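PDB 6D6J: HIT family hydrolase from Legionella pneumophila subsp. pneumophila, which probably acts as a zinc-binding hydrolase of the histidine triad (HIT) family, whose members typically cleave nucleotide-like substrates. Local coordinates for the interface of chains A and B. Numbering follows the deposited sequence. Chains: chain A/B, HIT family hydrolase.

Contact 1: the interface of chains A and B. Residues chain A 76, 85-86, 89, 91; chain B 57-58, 96.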
# COMPACT_ATOMS: atom_id res chain seq x y z
N LYS A 76 8.16 -2.67 -5.97
CA LYS A 76 8.20 -4.00 -6.58
C LYS A 76 9.63 -4.36 -7.00
O LYS A 76 10.11 -5.47 -6.74
CB LYS A 76 7.26 -4.02 -7.79
CG LYS A 76 7.24 -5.35 -8.52
CD LYS A 76 6.61 -5.26 -9.91
CE LYS A 76 7.45 -4.41 -10.86
NZ LYS A 76 6.98 -4.61 -12.28
N SER A 85 10.74 -11.38 -3.93
CA SER A 85 9.60 -11.47 -4.84
C SER A 85 8.74 -12.69 -4.56
O SER A 85 7.51 -12.61 -4.50
CB SER A 85 10.07 -11.51 -6.29
OG SER A 85 10.68 -10.30 -6.69
N GLU A 86 9.39 -13.86 -4.41
CA GLU A 86 8.66 -15.10 -4.19
C GLU A 86 8.48 -15.42 -2.72
O GLU A 86 7.41 -15.90 -2.32
CB GLU A 86 9.34 -16.26 -4.93
CG GLU A 86 9.25 -16.12 -6.43
CD GLU A 86 7.81 -15.98 -6.91
OE1 GLU A 86 6.97 -16.82 -6.52
OE2 GLU A 86 7.50 -15.00 -7.61
N TYR A 89 6.35 -10.28 0.57
CA TYR A 89 6.62 -9.00 1.20
C TYR A 89 5.30 -8.26 1.38
O TYR A 89 4.26 -8.67 0.85
CB TYR A 89 7.64 -8.16 0.41
CG TYR A 89 7.25 -7.86 -1.02
CD1 TYR A 89 7.47 -8.79 -2.04
CD2 TYR A 89 6.69 -6.63 -1.37
CE1 TYR A 89 7.12 -8.49 -3.36
CE2 TYR A 89 6.34 -6.33 -2.67
CZ TYR A 89 6.56 -7.26 -3.67
OH TYR A 89 6.20 -6.94 -4.96
N LEU A 91 3.57 -4.18 1.62
CA LEU A 91 3.67 -2.75 1.40
C LEU A 91 2.64 -2.05 2.27
O LEU A 91 1.47 -2.46 2.27
CB LEU A 91 3.39 -2.43 -0.08
CG LEU A 91 4.28 -3.15 -1.08
CD1 LEU A 91 3.90 -2.77 -2.50
CD2 LEU A 91 5.76 -2.87 -0.82
N ILE B 57 1.30 -8.22 -6.96
CA ILE B 57 1.99 -6.97 -7.30
C ILE B 57 3.16 -7.24 -8.23
O ILE B 57 3.50 -6.38 -9.05
CB ILE B 57 2.45 -6.26 -6.00
CG1 ILE B 57 1.23 -5.81 -5.16
CG2 ILE B 57 3.39 -5.09 -6.30
CD1 ILE B 57 0.37 -4.73 -5.80
N ASN B 58 3.81 -8.41 -8.12
CA ASN B 58 4.94 -8.70 -8.99
C ASN B 58 4.54 -8.76 -10.46
O ASN B 58 5.41 -8.65 -11.33
CB ASN B 58 5.60 -10.03 -8.63
CG ASN B 58 6.16 -10.04 -7.23
OD1 ASN B 58 6.62 -9.03 -6.72
ND2 ASN B 58 6.11 -11.20 -6.59
N ASN B 96 2.33 -12.53 -2.06
CA ASN B 96 2.70 -13.93 -1.91
C ASN B 96 2.52 -14.43 -0.48
O ASN B 96 2.13 -13.68 0.42
CB ASN B 96 4.06 -14.24 -2.55
CG ASN B 96 3.95 -14.35 -4.04
OD1 ASN B 96 2.93 -14.82 -4.54
ND2 ASN B 96 4.97 -13.90 -4.78
O HOH W 1 9.18 -8.08 -7.12
O HOH W 2 5.16 -13.66 -7.74
O HOH W 3 8.26 -7.37 -12.10

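Contact 2: the interface of chains A and B. Residues chain A 93-95, 98-99; chain B 88-91.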
# COMPACT_ATOMS: atom_id res chain seq x y z
N PHE A 93 1.12 1.85 3.70
CA PHE A 93 1.03 3.28 3.96
C PHE A 93 0.27 3.48 5.26
O PHE A 93 -0.85 2.97 5.41
CB PHE A 93 0.26 4.04 2.88
CG PHE A 93 1.05 4.40 1.64
CD1 PHE A 93 2.12 5.31 1.71
CD2 PHE A 93 0.69 3.90 0.40
CE1 PHE A 93 2.82 5.66 0.57
CE2 PHE A 93 1.40 4.27 -0.74
CZ PHE A 93 2.45 5.15 -0.65
N ASN A 94 0.85 4.25 6.17
CA ASN A 94 0.13 4.73 7.35
C ASN A 94 -0.41 6.12 7.05
O ASN A 94 0.31 6.96 6.51
CB ASN A 94 1.08 4.80 8.56
CG ASN A 94 1.50 3.44 9.04
OD1 ASN A 94 0.92 2.42 8.66
ND2 ASN A 94 2.49 3.41 9.91
N VAL A 95 -1.67 6.36 7.41
CA VAL A 95 -2.32 7.62 7.06
C VAL A 95 -2.85 8.29 8.32
O VAL A 95 -3.82 7.80 8.93
CB VAL A 95 -3.41 7.45 5.99
CG1 VAL A 95 -3.91 8.84 5.55
CG2 VAL A 95 -2.91 6.61 4.81
N GLY A 98 -4.12 7.98 13.59
CA GLY A 98 -4.74 6.69 13.87
C GLY A 98 -4.26 5.58 12.96
O GLY A 98 -4.46 4.41 13.29
N GLY A 99 -3.62 5.93 11.83
CA GLY A 99 -2.98 4.96 10.98
C GLY A 99 -1.55 4.66 11.37
O GLY A 99 -0.95 3.76 10.79
N GLY B 88 -7.63 8.51 10.94
CA GLY B 88 -6.51 7.87 10.28
C GLY B 88 -6.76 6.40 10.03
O GLY B 88 -7.66 5.78 10.61
N TYR B 89 -5.95 5.82 9.15
CA TYR B 89 -6.20 4.47 8.65
C TYR B 89 -4.91 3.92 8.05
O TYR B 89 -3.92 4.65 7.91
CB TYR B 89 -7.35 4.45 7.63
CG TYR B 89 -7.08 5.31 6.42
CD1 TYR B 89 -7.44 6.66 6.38
CD2 TYR B 89 -6.42 4.79 5.31
CE1 TYR B 89 -7.18 7.45 5.26
CE2 TYR B 89 -6.17 5.55 4.20
CZ TYR B 89 -6.56 6.87 4.17
OH TYR B 89 -6.28 7.60 3.04
N ARG B 90 -4.94 2.64 7.71
CA ARG B 90 -3.78 1.97 7.13
C ARG B 90 -4.16 1.33 5.80
O ARG B 90 -5.27 0.79 5.64
CB ARG B 90 -3.25 0.92 8.10
CG ARG B 90 -2.07 0.09 7.58
CD ARG B 90 -1.36 -0.64 8.71
NE ARG B 90 -0.71 0.33 9.60
CZ ARG B 90 -0.39 0.11 10.87
NH1 ARG B 90 -0.67 -1.06 11.46
NH2 ARG B 90 0.18 1.09 11.57
N LEU B 91 -3.22 1.37 4.85
CA LEU B 91 -3.35 0.74 3.54
C LEU B 91 -2.28 -0.34 3.42
O LEU B 91 -1.11 -0.08 3.72
CB LEU B 91 -3.16 1.78 2.44
CG LEU B 91 -4.19 2.91 2.40
CD1 LEU B 91 -3.79 3.97 1.40
CD2 LEU B 91 -5.58 2.39 2.08

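Contact 1: the interface of chains A and B
B:Ile57 turns its CG2 methyl towards the phenol end of A:Tyr89, 3.6 Å from the hydroxyl OH, and the two side chains meet at a slant. Beside them the aliphatic stretch of A:Lys76 lies over the backbone of the 3-10 helix 57-59 of chain B. The CG of A:Lys76 is anti to its backbone N (chi1 179°), which carries the chain out from helix 65-82, and its CD comes to 3.9 Å from B:Asn58 CA. A:Leu91 borders this small apolar patch from strand 89-95.

Further out, B:Asn58 uses both ends of its amide. OD1 lies at the edge of the A:Tyr89 ring, in its plane, and accepts a hydrogen bond from OH at 2.8 Å; ring and amide planes differ by 38°. ND2 donates to the backbone O of A:Ser85 (2.9 Å), reaching it from above the carbonyl plane. A:Ser85 O also accepts ND2 of B:Asn96 at 2.9 Å, this time in the carbonyl plane; two chain B amides thus grip one chain A carbonyl.

Waters extend the rim. Water 1 joins B:Asn58 OD1 to A:Ser85 OG and A:Lys76 O; water 2 joins ND2 of both asparagines to the A:Glu86 carboxylate, its oxygen lying 2.7 Å from OE2; water 3 bridges A:Lys76 NZ and B:Asn58 O. Bonds at both amide ends should fix the rotation of B:Asn58, and would help to pin chain B against the start of strand 89-95 and keep the subunits in register.

Contact 2: the interface of chains A and B
Strand 89-95 of each subunit pairs antiparallel with its copy in the other, the intersubunit sheet pairing typical of dimeric histidine triad (HIT) proteins. A:Phe93 and B:Leu91 exchange two backbone hydrogen bonds, N to O each way, both 2.9 Å long. A:Val95 and B:Tyr89 form a second reciprocal pair.

On one side of the paired strands A:Val95 sits over the face of the B:Tyr89 ring, its CB 3.7 Å from the ring centroid in a CH-pi contact. Both methyls spread over that same face: CG1 reaches towards CE1 and CZ, while A:Val95 CG2 comes to 3.5 Å from B:Tyr89 CE2. The tyrosine CG lies between its backbone N and carbonyl carbon (chi1 60°), a crowded position that folds the ring back beneath the valine.

The other side is polar. A:Asn94 and B:Arg90 run side by side and point the same way, their amide and guanidinium planes 35° apart. B:Arg90 NE donates to the amide oxygen OD1 of A:Asn94 at 2.8 Å, from a position tilted out of the carbonyl plane. A bend at chi3 (-67°) turns the guanidinium towards helix 96-99, where B:Arg90 NH2 donates to the backbone O of A:Gly99 at 3.0 Å, approaching from above that carbonyl's plane.

The C-alpha centres of contact 1 and contact 2 lie about 20 Å apart along one two-fold symmetric interface, and strand 89-95 takes part in both. A:Tyr89 and A:Leu91 act in contact 1, B:Tyr89 and B:Leu91 in contact 2; by symmetry, each copy of the strand therefore serves both kinds of contact. Contact 2 is the nearer to A:His107, the predicted nucleophilic histidine of the HIT motif, about 9 Å from its centre against about 16 Å for contact 1. The sheet pairing and the side-chain and water bridges together would align the subunits, and dimer formation may also steady the neighbourhood of the catalytic histidine.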